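Local atomic coordinates of 11R-lipoxygenase (Gersemia fruticosa, PDB entry 3VF1), a protein that probably catalyses the calcium-regulated, iron-dependent insertion of molecular oxygen into polyunsaturated fatty acids. Residues His392-His397 against Lys463-Val468; Gly264-Val269 against Gln385-Ile390; Asp438-Gly443 against Gly456-Met461; Ser467-Ser472 against Asp544-Lys549; Met399-Ala404 against Gly427-Asn432. One frame throughout, in Å; residues are numbered along the deposited sequence.

Contact 1. Residues His392-His397 against Lys463-Val468. With FE2 (Fe (II) ion), chain E.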
# COMPACT_ATOMS: atom_id res chain seq x y z
N HIS A 392 6.45 3.51 4.12
CA HIS A 392 5.25 2.68 4.21
C HIS A 392 3.98 3.51 4.41
O HIS A 392 3.16 3.61 3.50
CB HIS A 392 5.38 1.66 5.34
CG HIS A 392 4.17 0.79 5.50
ND1 HIS A 392 3.57 0.57 6.72
CD2 HIS A 392 3.44 0.09 4.59
CE1 HIS A 392 2.53 -0.23 6.56
NE2 HIS A 392 2.43 -0.53 5.28
N LEU A 393 3.82 4.09 5.59
CA LEU A 393 2.57 4.78 5.92
C LEU A 393 2.29 5.97 5.01
O LEU A 393 1.24 6.02 4.36
CB LEU A 393 2.57 5.21 7.39
CG LEU A 393 2.47 4.05 8.39
CD1 LEU A 393 2.58 4.55 9.82
CD2 LEU A 393 1.17 3.28 8.19
N LEU A 394 3.20 6.93 4.95
CA LEU A 394 2.97 8.13 4.15
C LEU A 394 2.89 7.84 2.65
O LEU A 394 1.87 8.08 2.02
CB LEU A 394 4.06 9.18 4.40
CG LEU A 394 3.94 10.42 3.51
CD1 LEU A 394 2.60 11.11 3.73
CD2 LEU A 394 5.09 11.38 3.74
N ARG A 395 3.98 7.30 2.10
CA ARG A 395 4.13 7.21 0.65
C ARG A 395 3.27 6.12 0.00
O ARG A 395 3.15 6.08 -1.22
CB ARG A 395 5.60 7.04 0.28
CG ARG A 395 6.43 8.29 0.50
CD ARG A 395 7.87 8.12 0.02
NE ARG A 395 7.94 7.88 -1.42
CZ ARG A 395 7.89 8.83 -2.35
NH1 ARG A 395 7.73 10.10 -2.01
NH2 ARG A 395 7.97 8.50 -3.64
N CYS A 396 2.69 5.24 0.81
CA CYS A 396 1.76 4.24 0.28
C CYS A 396 0.34 4.47 0.79
O CYS A 396 -0.56 4.79 0.01
CB CYS A 396 2.21 2.82 0.64
SG CYS A 396 3.69 2.24 -0.24
N HIS A 397 0.15 4.32 2.09
CA HIS A 397 -1.19 4.42 2.68
C HIS A 397 -1.81 5.80 2.47
O HIS A 397 -2.86 5.91 1.84
CB HIS A 397 -1.14 4.08 4.17
CG HIS A 397 -1.05 2.61 4.45
ND1 HIS A 397 -2.07 1.89 5.04
CD2 HIS A 397 -0.05 1.72 4.23
CE1 HIS A 397 -1.70 0.63 5.17
NE2 HIS A 397 -0.48 0.50 4.68
N LYS A 463 7.18 16.36 7.50
CA LYS A 463 8.41 16.93 6.99
C LYS A 463 8.70 16.43 5.58
O LYS A 463 9.20 17.19 4.74
CB LYS A 463 9.58 16.60 7.92
CG LYS A 463 10.86 17.35 7.58
CD LYS A 463 11.94 17.11 8.62
CE LYS A 463 13.20 17.90 8.30
NZ LYS A 463 14.29 17.63 9.27
N HIS A 464 8.40 15.17 5.31
CA HIS A 464 8.60 14.61 3.98
C HIS A 464 7.55 15.13 3.01
O HIS A 464 7.86 15.42 1.85
CB HIS A 464 8.55 13.08 4.01
CG HIS A 464 8.78 12.45 2.67
ND1 HIS A 464 10.05 12.21 2.18
CD2 HIS A 464 7.92 12.03 1.71
CE1 HIS A 464 9.95 11.66 0.98
NE2 HIS A 464 8.67 11.54 0.67
N TYR A 465 6.31 15.25 3.48
CA TYR A 465 5.22 15.69 2.63
C TYR A 465 5.45 17.11 2.12
O TYR A 465 5.21 17.40 0.95
CB TYR A 465 3.88 15.63 3.38
CG TYR A 465 2.70 15.99 2.51
CD1 TYR A 465 2.15 15.06 1.64
CD2 TYR A 465 2.13 17.25 2.56
CE1 TYR A 465 1.07 15.39 0.84
CE2 TYR A 465 1.06 17.59 1.77
CZ TYR A 465 0.53 16.65 0.91
OH TYR A 465 -0.55 16.98 0.12
N ARG A 466 5.92 17.99 2.99
CA ARG A 466 6.17 19.38 2.62
C ARG A 466 7.02 19.50 1.36
O ARG A 466 6.93 20.50 0.64
CB ARG A 466 6.84 20.14 3.76
CG ARG A 466 5.88 20.61 4.84
CD ARG A 466 6.50 21.69 5.72
NE ARG A 466 7.59 21.18 6.55
CZ ARG A 466 7.42 20.60 7.74
NH1 ARG A 466 6.20 20.44 8.24
NH2 ARG A 466 8.47 20.18 8.43
N SER A 467 7.85 18.49 1.09
CA SER A 467 8.78 18.55 -0.03
C SER A 467 8.47 17.54 -1.13
O SER A 467 9.14 17.52 -2.17
CB SER A 467 10.21 18.33 0.47
OG SER A 467 10.63 19.38 1.32
N VAL A 468 7.47 16.69 -0.92
CA VAL A 468 7.20 15.62 -1.86
C VAL A 468 6.45 16.11 -3.10
O VAL A 468 5.60 17.00 -3.02
CB VAL A 468 6.37 14.48 -1.22
CG1 VAL A 468 4.91 14.90 -1.05
CG2 VAL A 468 6.46 13.22 -2.06
FE FE2 E . 0.40 -1.47 4.83
O HOH W 1 0.36 -2.61 6.88
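Leu394 and Arg395 sit on helix 369-410, a long helix of the lipoxygenase fold that supplies two of the iron ligands, and meet His464 and Tyr465 of helix 456-465 and the type I turn from Tyr465 to Val468. Arg395 NH1 donates to His464 NE2 over 3.2 Å. The donor lies in the imidazole plane at the ring edge, whereas the acceptor is tilted out of the guanidinium plane, the two flat groups standing 85° apart. The turn brings Val468 CG2 to 3.4 Å from the same Arg395 NH1. Beside this pair Leu394 CD2 packs 3.5 Å from His464 CD2, with Tyr465 CB a looser 4.4 Å from Leu394 CD2. Further out, a bond from Arg395 NH2 to Ser472 OG fixes the guanidinium against His464, and Tyr465 OH bonds to the carbonyl of Pro540. On the far side of the helix a pi-type turn brings His392 and His397, five residues apart in sequence, together on the iron, with His392 NE2 at 2.3 Å and His397 NE2 at 2.2 Å. His575, Asn579 and the C-terminal carboxylate of Ile698 bind it too, and a water in the plane of the His392 ring stands 2.4 Å from the iron.

Contact 2. Residues Gly264-Val269 against Gln385-Ile390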
# COMPACT_ATOMS: atom_id res chain seq x y z
N GLY A 264 15.73 -5.20 1.18
CA GLY A 264 15.02 -5.33 2.44
C GLY A 264 13.60 -4.84 2.29
O GLY A 264 12.87 -5.29 1.40
N SER A 265 13.19 -3.91 3.15
CA SER A 265 11.85 -3.35 3.09
C SER A 265 11.85 -1.86 2.73
O SER A 265 10.80 -1.24 2.63
CB SER A 265 11.14 -3.55 4.43
OG SER A 265 10.98 -4.93 4.71
N ASN A 266 13.04 -1.30 2.53
CA ASN A 266 13.16 0.13 2.26
C ASN A 266 14.30 0.45 1.30
O ASN A 266 15.40 0.80 1.73
CB ASN A 266 13.37 0.89 3.57
CG ASN A 266 13.44 2.39 3.37
OD1 ASN A 266 13.03 2.91 2.33
ND2 ASN A 266 13.97 3.10 4.36
N PRO A 267 14.04 0.33 -0.01
CA PRO A 267 15.03 0.59 -1.06
C PRO A 267 14.92 2.00 -1.64
O PRO A 267 15.23 2.21 -2.81
CB PRO A 267 14.66 -0.43 -2.13
CG PRO A 267 13.16 -0.52 -2.02
CD PRO A 267 12.81 -0.26 -0.57
N GLU A 268 14.50 2.97 -0.82
CA GLU A 268 14.21 4.31 -1.31
C GLU A 268 15.28 5.35 -0.99
O GLU A 268 15.18 6.50 -1.42
CB GLU A 268 12.88 4.80 -0.73
CG GLU A 268 11.65 4.15 -1.34
CD GLU A 268 10.37 4.87 -0.96
OE1 GLU A 268 10.35 5.53 0.10
OE2 GLU A 268 9.39 4.80 -1.73
N VAL A 269 16.30 4.96 -0.23
CA VAL A 269 17.24 5.94 0.31
C VAL A 269 18.60 5.96 -0.38
O VAL A 269 19.09 7.03 -0.75
CB VAL A 269 17.45 5.72 1.82
CG1 VAL A 269 18.37 6.79 2.39
CG2 VAL A 269 16.12 5.73 2.55
N GLN A 385 13.04 4.16 11.15
CA GLN A 385 12.18 5.32 11.35
C GLN A 385 11.66 5.77 9.99
O GLN A 385 10.47 6.01 9.81
CB GLN A 385 12.95 6.48 12.00
CG GLN A 385 13.84 6.10 13.18
CD GLN A 385 13.09 5.36 14.27
OE1 GLN A 385 12.18 5.91 14.90
NE2 GLN A 385 13.48 4.11 14.51
N TYR A 386 12.58 5.87 9.04
CA TYR A 386 12.26 6.31 7.69
C TYR A 386 11.28 5.35 7.02
O TYR A 386 10.30 5.78 6.43
CB TYR A 386 13.55 6.40 6.86
CG TYR A 386 13.39 7.11 5.54
CD1 TYR A 386 12.74 6.51 4.47
CD2 TYR A 386 13.91 8.39 5.35
CE1 TYR A 386 12.61 7.16 3.26
CE2 TYR A 386 13.78 9.04 4.14
CZ TYR A 386 13.13 8.42 3.10
OH TYR A 386 12.99 9.08 1.89
N HIS A 387 11.55 4.05 7.12
CA HIS A 387 10.73 3.06 6.44
C HIS A 387 9.29 3.04 6.94
O HIS A 387 8.35 3.05 6.15
CB HIS A 387 11.32 1.66 6.60
CG HIS A 387 10.38 0.56 6.22
ND1 HIS A 387 9.77 -0.25 7.15
CD2 HIS A 387 9.92 0.16 5.01
CE1 HIS A 387 8.99 -1.12 6.52
NE2 HIS A 387 9.06 -0.89 5.22
N GLN A 388 9.12 3.00 8.26
CA GLN A 388 7.80 2.87 8.85
C GLN A 388 6.90 4.07 8.55
O GLN A 388 5.76 3.91 8.13
CB GLN A 388 7.91 2.68 10.37
CG GLN A 388 8.48 1.34 10.78
CD GLN A 388 7.59 0.18 10.38
OE1 GLN A 388 6.38 0.34 10.20
NE2 GLN A 388 8.18 -1.00 10.23
N MET A 389 7.43 5.27 8.77
CA MET A 389 6.61 6.48 8.68
C MET A 389 6.54 7.05 7.26
O MET A 389 5.48 7.50 6.83
CB MET A 389 7.14 7.55 9.64
CG MET A 389 7.23 7.08 11.09
SD MET A 389 5.74 6.21 11.63
CE MET A 389 4.47 7.41 11.24
N ILE A 390 7.66 7.03 6.54
CA ILE A 390 7.71 7.66 5.23
C ILE A 390 7.48 6.67 4.09
O ILE A 390 6.58 6.85 3.28
CB ILE A 390 9.06 8.39 5.00
CG1 ILE A 390 9.15 9.61 5.93
CG2 ILE A 390 9.20 8.82 3.55
CD1 ILE A 390 10.46 10.36 5.84
O HOH W 2 11.45 8.13 0.08
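Asn266 and His387 mark the nearest backbone approach, CA to CA 5.7 Å, where the irregular loop 264-269 runs against helical residues 385-390. The Tyr386 ring takes the loop's apolar end: Val269 CG2 stands over one face in a CH-pi contact, 3.9 Å from the ring centroid and 13° off its normal, while Ile390 CD1 covers the opposite face toward the rim. At the ring edge a water in the plane joins the loop to the phenol, 2.6 Å from Tyr386 OH, and donates to Glu268 OE1 at 2.8 Å. That carboxylate oxygen is also bonded to Thr391 OG1. The Asn266 side chain crosses Tyr386 at about a right angle with amide and ring planes only 18° apart, Asn266 ND2 lying 3.6 Å from Tyr386 CD1. Asn266 CB rests 3.7 Å from His387 CB, and its OD1 is paired with Thr391. His387 CG is anti to the backbone N (chi1 166°), and its ring lies beside Ser265, whose CB is 3.5 Å from His387 NE2. That nitrogen bonds to the carbonyl of Val578, and Ser265 OG to Ser581 and Thr585. The His387 side chain is about 9 Å from the iron, which makes this a second-shell contact of the lipoxygenase iron site, on the helix that also carries His392.

Contact 3. Residues Asp438-Gly443 against Gly456-Met461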
# COMPACT_ATOMS: atom_id res chain seq x y z
N ASP A 438 -5.11 4.00 15.67
CA ASP A 438 -4.39 2.92 16.36
C ASP A 438 -2.94 2.73 15.91
O ASP A 438 -2.22 1.92 16.50
CB ASP A 438 -5.16 1.61 16.19
CG ASP A 438 -6.49 1.61 16.92
OD1 ASP A 438 -7.00 2.71 17.22
OD2 ASP A 438 -7.03 0.52 17.18
N LEU A 439 -2.50 3.46 14.89
CA LEU A 439 -1.14 3.32 14.39
C LEU A 439 -0.35 4.61 14.55
O LEU A 439 0.71 4.64 15.18
CB LEU A 439 -1.14 2.91 12.92
CG LEU A 439 -1.56 1.48 12.59
CD1 LEU A 439 -1.62 1.30 11.07
CD2 LEU A 439 -0.62 0.47 13.21
N ILE A 440 -0.87 5.68 13.96
CA ILE A 440 -0.13 6.93 13.83
C ILE A 440 -0.13 7.78 15.10
O ILE A 440 0.91 8.33 15.47
CB ILE A 440 -0.71 7.77 12.67
CG1 ILE A 440 -0.68 6.96 11.38
CG2 ILE A 440 0.08 9.06 12.51
CD1 ILE A 440 -1.35 7.64 10.20
N PRO A 441 -1.28 7.90 15.78
CA PRO A 441 -1.34 8.84 16.91
C PRO A 441 -0.55 8.36 18.12
O PRO A 441 -0.04 7.23 18.12
CB PRO A 441 -2.83 8.88 17.24
CG PRO A 441 -3.33 7.54 16.84
CD PRO A 441 -2.52 7.13 15.64
N THR A 442 -0.43 9.21 19.13
CA THR A 442 0.22 8.82 20.38
C THR A 442 -0.62 7.75 21.06
O THR A 442 -1.84 7.88 21.18
CB THR A 442 0.40 10.02 21.32
OG1 THR A 442 -0.86 10.68 21.51
CG2 THR A 442 1.40 11.01 20.74
N GLY A 443 0.05 6.69 21.52
CA GLY A 443 -0.64 5.54 22.08
C GLY A 443 -0.81 4.44 21.05
O GLY A 443 -1.20 3.32 21.39
N GLY A 456 6.90 12.51 17.35
CA GLY A 456 7.79 12.73 16.23
C GLY A 456 7.43 11.94 14.98
O GLY A 456 7.79 12.33 13.88
N GLN A 457 6.73 10.82 15.16
CA GLN A 457 6.39 9.97 14.02
C GLN A 457 5.51 10.71 13.02
O GLN A 457 5.62 10.50 11.81
CB GLN A 457 5.71 8.67 14.48
CG GLN A 457 4.31 8.83 15.06
CD GLN A 457 4.32 9.09 16.55
OE1 GLN A 457 5.26 9.67 17.09
NE2 GLN A 457 3.27 8.65 17.24
N VAL A 458 4.63 11.57 13.52
CA VAL A 458 3.76 12.36 12.65
C VAL A 458 4.55 13.50 12.03
O VAL A 458 4.37 13.83 10.86
CB VAL A 458 2.56 12.94 13.42
CG1 VAL A 458 1.70 13.79 12.49
CG2 VAL A 458 1.73 11.82 14.03
N THR A 459 5.42 14.10 12.83
CA THR A 459 6.24 15.22 12.37
C THR A 459 7.16 14.80 11.24
O THR A 459 7.45 15.59 10.34
CB THR A 459 7.08 15.80 13.53
OG1 THR A 459 6.22 16.19 14.60
CG2 THR A 459 7.88 17.01 13.06
N LEU A 460 7.63 13.55 11.28
CA LEU A 460 8.51 13.03 10.23
C LEU A 460 7.76 12.92 8.91
O LEU A 460 8.31 13.21 7.85
CB LEU A 460 9.07 11.67 10.63
CG LEU A 460 9.99 11.00 9.61
CD1 LEU A 460 11.16 11.91 9.25
CD2 LEU A 460 10.49 9.67 10.13
N MET A 461 6.50 12.48 8.98
CA MET A 461 5.67 12.39 7.79
C MET A 461 5.41 13.77 7.21
O MET A 461 5.53 13.99 6.00
CB MET A 461 4.34 11.72 8.12
CG MET A 461 4.47 10.25 8.49
SD MET A 461 2.91 9.37 8.38
CE MET A 461 1.94 10.22 9.64
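Ile440 and Gln457 make a local loop-to-helix contact: the link between helices 428-438 and 445-449 folds back on the first turns of helix 456-465, combining one polar bond with a small apolar patch. The bond runs from Gln457 NE2 to Ile440 O at 3.0 Å, with an N-H...O angle of 147°. It is not ideal, since the donor is tilted from the carbonyl plane and the oxygen from the amide plane. Gln457 starts in the crowded position, its CG between backbone N and carbonyl carbon, and a bend at chi2 (-89°) then swings CD away from an extended course. The side chain is gripped at both ends of its amide, because OE1 accepts from Gly455 N and NE2 also bonds to Asp447 OD1. An alanine here would probably leave Ile440 O without its donor and Asp447 without this partner, weakening the hold of the helix start on the loop. Next to the amide, Ile440 CG2 touches two helix side chains: Val458 CG2 is 3.6 Å from it, and Met461 CE is likewise 3.6 Å from Ile440 CG2. Ile440 and Val458 cross at about a right angle. Met461 also touches Met389 and Leu398 of helix 369-410, which ties the patch to the helix that carries His392 and His397. The Ile440 side chain lies about 7 Å from that of His397. The contact belongs to a folded-back interhelical loop within the mainly helical catalytic domain of a lipoxygenase.

Contact 4. Residues Ser467-Ser472 against Asp544-Lys549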
# COMPACT_ATOMS: atom_id res chain seq x y z
N SER A 467 7.85 18.49 1.09
CA SER A 467 8.78 18.55 -0.03
C SER A 467 8.47 17.54 -1.13
O SER A 467 9.14 17.52 -2.17
CB SER A 467 10.21 18.33 0.47
OG SER A 467 10.63 19.38 1.32
N VAL A 468 7.47 16.69 -0.92
CA VAL A 468 7.20 15.62 -1.86
C VAL A 468 6.45 16.11 -3.10
O VAL A 468 5.60 17.00 -3.02
CB VAL A 468 6.37 14.48 -1.22
CG1 VAL A 468 4.91 14.90 -1.05
CG2 VAL A 468 6.46 13.22 -2.06
N THR A 469 6.80 15.54 -4.25
CA THR A 469 6.03 15.74 -5.47
C THR A 469 5.85 14.38 -6.14
O THR A 469 6.47 13.40 -5.73
CB THR A 469 6.73 16.69 -6.46
OG1 THR A 469 7.74 15.98 -7.19
CG2 THR A 469 7.37 17.87 -5.72
N PHE A 470 5.01 14.32 -7.16
CA PHE A 470 4.74 13.06 -7.84
C PHE A 470 5.87 12.63 -8.78
O PHE A 470 5.83 11.53 -9.34
CB PHE A 470 3.41 13.13 -8.60
CG PHE A 470 2.24 12.61 -7.81
CD1 PHE A 470 1.59 13.41 -6.89
CD2 PHE A 470 1.80 11.31 -8.00
CE1 PHE A 470 0.52 12.92 -6.16
CE2 PHE A 470 0.73 10.82 -7.27
CZ PHE A 470 0.09 11.63 -6.35
N ASP A 471 6.87 13.49 -8.95
CA ASP A 471 8.05 13.11 -9.72
C ASP A 471 8.76 11.94 -9.04
O ASP A 471 9.37 11.10 -9.70
CB ASP A 471 9.01 14.29 -9.86
CG ASP A 471 8.48 15.37 -10.78
OD1 ASP A 471 7.49 15.11 -11.50
OD2 ASP A 471 9.06 16.48 -10.79
N SER A 472 8.68 11.90 -7.71
CA SER A 472 9.32 10.83 -6.95
C SER A 472 8.55 9.52 -7.06
O SER A 472 8.98 8.50 -6.53
CB SER A 472 9.46 11.24 -5.48
OG SER A 472 8.19 11.38 -4.85
N ASP A 544 5.18 24.80 2.96
CA ASP A 544 6.33 25.33 2.24
C ASP A 544 5.92 25.81 0.85
O ASP A 544 6.74 26.38 0.12
CB ASP A 544 7.44 24.27 2.12
CG ASP A 544 8.27 24.15 3.39
OD1 ASP A 544 8.29 25.11 4.18
OD2 ASP A 544 8.90 23.09 3.58
N GLY A 545 4.67 25.57 0.49
CA GLY A 545 4.15 25.99 -0.80
C GLY A 545 4.67 25.14 -1.94
O GLY A 545 4.58 25.53 -3.11
N THR A 546 5.19 23.96 -1.62
CA THR A 546 5.74 23.07 -2.63
C THR A 546 4.63 22.34 -3.39
O THR A 546 4.00 21.43 -2.85
CB THR A 546 6.68 22.02 -2.01
OG1 THR A 546 7.71 22.68 -1.26
CG2 THR A 546 7.32 21.17 -3.10
N ASP A 547 4.41 22.76 -4.63
CA ASP A 547 3.41 22.12 -5.48
C ASP A 547 3.74 20.65 -5.67
O ASP A 547 4.89 20.28 -5.90
CB ASP A 547 3.34 22.84 -6.83
CG ASP A 547 2.43 22.14 -7.82
OD1 ASP A 547 1.20 22.15 -7.60
OD2 ASP A 547 2.95 21.58 -8.81
N LYS A 548 2.72 19.80 -5.56
CA LYS A 548 2.90 18.35 -5.60
C LYS A 548 2.93 17.81 -7.03
O LYS A 548 3.09 16.61 -7.24
CB LYS A 548 1.77 17.67 -4.82
CG LYS A 548 1.66 18.16 -3.38
CD LYS A 548 2.45 17.29 -2.42
CE LYS A 548 2.80 18.04 -1.15
NZ LYS A 548 3.93 18.98 -1.35
N LYS A 549 2.78 18.71 -8.00
CA LYS A 549 2.84 18.35 -9.41
C LYS A 549 1.75 17.36 -9.82
O LYS A 549 1.95 16.50 -10.67
CB LYS A 549 4.22 17.80 -9.78
CG LYS A 549 5.33 18.83 -9.66
CD LYS A 549 6.64 18.31 -10.23
CE LYS A 549 7.74 19.35 -10.10
NZ LYS A 549 7.42 20.61 -10.84
O HOH W 3 10.13 21.99 0.72
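Lys548 reaches Val468 because its chain bends twice, at chi2 (-93°), which turns CD, and at chi4 (-77°), which turns NZ, 3.1 Å from Val468 O. The nitrogen lies in the plane of that carbonyl. Lys548 NZ also bonds to Thr546 O at 2.9 Å and to the carbonyls of Ala541 and Tyr465, while the Tyr465 ring offers a cation-pi partner; these oxygens and the ring would probably stabilise the charge of the buried ammonium. A leucine in its place would probably leave the Val468 and Thr546 carbonyls without their shared donor. The segments, both in interhelical loops of the lipoxygenase domain, run nearly parallel, and Phe470 N donates to Lys548 O at 3.0 Å. The same Lys548 O meets the Phe470 ring at its edge, in plane, with Phe470 CD1 at 3.6 Å. Phe470 also packs edge-to-face on Tyr539. Thr469 OG1 accepts from Asp471 N, forming an ST turn that opens the 3-10 segment. Toward the exposed side, Lys549 passes Asp471, but Lys549 NZ stays 4.4 Å from Asp471 OD2, beyond a salt bridge. A water joins Ser467 OG, at 2.7 Å, to Thr546 OG1, at 3.2 Å.

Contact 5. Residues Met399-Ala404 against Gly427-Asn432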
# COMPACT_ATOMS: atom_id res chain seq x y z
N MET A 399 -0.73 8.66 0.85
CA MET A 399 -0.63 9.31 -0.45
C MET A 399 -1.59 8.72 -1.48
O MET A 399 -1.91 9.37 -2.47
CB MET A 399 0.81 9.24 -0.98
CG MET A 399 1.76 10.25 -0.35
SD MET A 399 1.40 11.95 -0.84
CE MET A 399 1.92 11.94 -2.56
N MET A 400 -2.05 7.50 -1.25
CA MET A 400 -2.95 6.84 -2.19
C MET A 400 -4.42 7.00 -1.83
O MET A 400 -5.30 6.82 -2.67
CB MET A 400 -2.61 5.35 -2.30
CG MET A 400 -1.33 5.05 -3.05
SD MET A 400 -1.32 5.69 -4.73
CE MET A 400 -0.31 7.15 -4.54
N GLU A 401 -4.71 7.34 -0.57
CA GLU A 401 -6.09 7.43 -0.12
C GLU A 401 -6.91 8.46 -0.91
O GLU A 401 -8.06 8.20 -1.26
CB GLU A 401 -6.15 7.77 1.38
CG GLU A 401 -7.56 7.72 1.96
CD GLU A 401 -7.60 8.09 3.42
OE1 GLU A 401 -6.52 8.15 4.06
OE2 GLU A 401 -8.71 8.32 3.95
N PRO A 402 -6.32 9.63 -1.20
CA PRO A 402 -7.04 10.67 -1.94
C PRO A 402 -7.66 10.19 -3.25
O PRO A 402 -8.71 10.70 -3.63
CB PRO A 402 -5.95 11.71 -2.21
CG PRO A 402 -4.98 11.53 -1.11
CD PRO A 402 -4.96 10.06 -0.82
N THR A 403 -7.03 9.24 -3.92
CA THR A 403 -7.54 8.75 -5.19
C THR A 403 -8.81 7.93 -4.98
O THR A 403 -9.69 7.90 -5.84
CB THR A 403 -6.50 7.88 -5.95
OG1 THR A 403 -6.30 6.64 -5.25
CG2 THR A 403 -5.18 8.62 -6.09
N ALA A 404 -8.91 7.27 -3.83
CA ALA A 404 -10.10 6.50 -3.50
C ALA A 404 -11.26 7.45 -3.20
O ALA A 404 -12.37 7.25 -3.68
CB ALA A 404 -9.84 5.60 -2.31
N GLY A 427 -10.34 -1.04 0.14
CA GLY A 427 -9.92 -1.26 1.51
C GLY A 427 -9.00 -0.21 2.09
O GLY A 427 -8.71 -0.24 3.29
N ILE A 428 -8.55 0.73 1.27
CA ILE A 428 -7.58 1.72 1.72
C ILE A 428 -8.18 2.72 2.71
O ILE A 428 -7.51 3.15 3.65
CB ILE A 428 -6.93 2.49 0.55
CG1 ILE A 428 -5.70 3.26 1.03
CG2 ILE A 428 -7.94 3.42 -0.11
CD1 ILE A 428 -4.88 3.87 -0.08
N MET A 429 -9.44 3.08 2.51
CA MET A 429 -10.11 4.02 3.41
C MET A 429 -10.33 3.40 4.79
O MET A 429 -10.12 4.05 5.81
CB MET A 429 -11.44 4.48 2.83
CG MET A 429 -11.31 5.63 1.83
SD MET A 429 -12.90 6.18 1.16
CE MET A 429 -13.36 4.76 0.17
N ALA A 430 -10.74 2.13 4.81
CA ALA A 430 -10.96 1.43 6.07
C ALA A 430 -9.68 1.36 6.90
O ALA A 430 -9.68 1.76 8.07
CB ALA A 430 -11.49 0.03 5.80
N ILE A 431 -8.60 0.87 6.30
CA ILE A 431 -7.35 0.67 7.04
C ILE A 431 -6.73 1.98 7.51
O ILE A 431 -6.15 2.05 8.59
CB ILE A 431 -6.31 -0.11 6.20
CG1 ILE A 431 -5.09 -0.48 7.07
CG2 ILE A 431 -5.85 0.70 5.00
CD1 ILE A 431 -5.43 -1.29 8.30
N ASN A 432 -6.85 3.03 6.70
CA ASN A 432 -6.29 4.33 7.05
C ASN A 432 -7.06 5.00 8.18
O ASN A 432 -6.49 5.72 9.00
CB ASN A 432 -6.25 5.26 5.84
CG ASN A 432 -5.09 4.96 4.92
OD1 ASN A 432 -4.43 3.93 5.05
ND2 ASN A 432 -4.83 5.87 3.99
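Ile428 is wedged against Met400, Glu401 and Ala404, and with the Glu401-Asn432 pair it forms the tight part of this helix-helix contact. Ile428 CD1 lies 3.5 Å from Met400 CB and equally 3.5 Å from Glu401 N, while Ile428 CG2 lies 3.6 Å from Ala404 CB. With CG1 anti to the backbone N, the two branches of Ile428 divide between successive turns of the facing helix. One turn on, Asn432 ND2 donates to Glu401 OE1 over 2.8 Å, a nearly straight bond at 171°. The oxygen lies in the amide plane of Asn432, yet the donor comes from above the carboxylate plane, 46° out of it. The same ND2 also bonds to the carbonyl of His397, so the backbone of this iron ligand and the Glu401 carboxylate share one amide. Glu401 OE2 carries a salt bridge to Arg436 and accepts from Val181 N. The looser side is that of Met429, whose CE stays 4.4 Å from Ala404 CB and whose CG stays 4.3 Å from Glu401 CG; Met429 also touches Val405 and Trp408. Even this looser side is buried, as are all six touching residues. The helix 399-404 is kinked around Pro402, where Met400 O takes both Thr403 N and Thr403 OG1. The axes of the two short helical segments approach to 9.8 Å, their N-to-C directions 133° apart. Met400 and Thr403 touch helix 557-579, and Thr403 and Ala404 touch helix 416-425.

Helix 369-410 links contacts 2, 1 and 5, in that order along it, while contacts 1 and 3 share helix 456-465. Contact 1 supplies two iron ligands and is the hub, its centre about 11 Å from that of contact 2, 12 Å from contact 3, 10 Å from contact 4 and 14 Å from contact 5. It meets contact 2 through a probable hydrogen bond from His392 N to His387 O, 2.8 Å, and contact 5 through another from Met399 N to Leu394 O, 2.9 Å. Contact 4 continues the chain from Ser467 and Val468 and lies away from the metal site; contact 3 reaches contacts 1 and 2 through Met461.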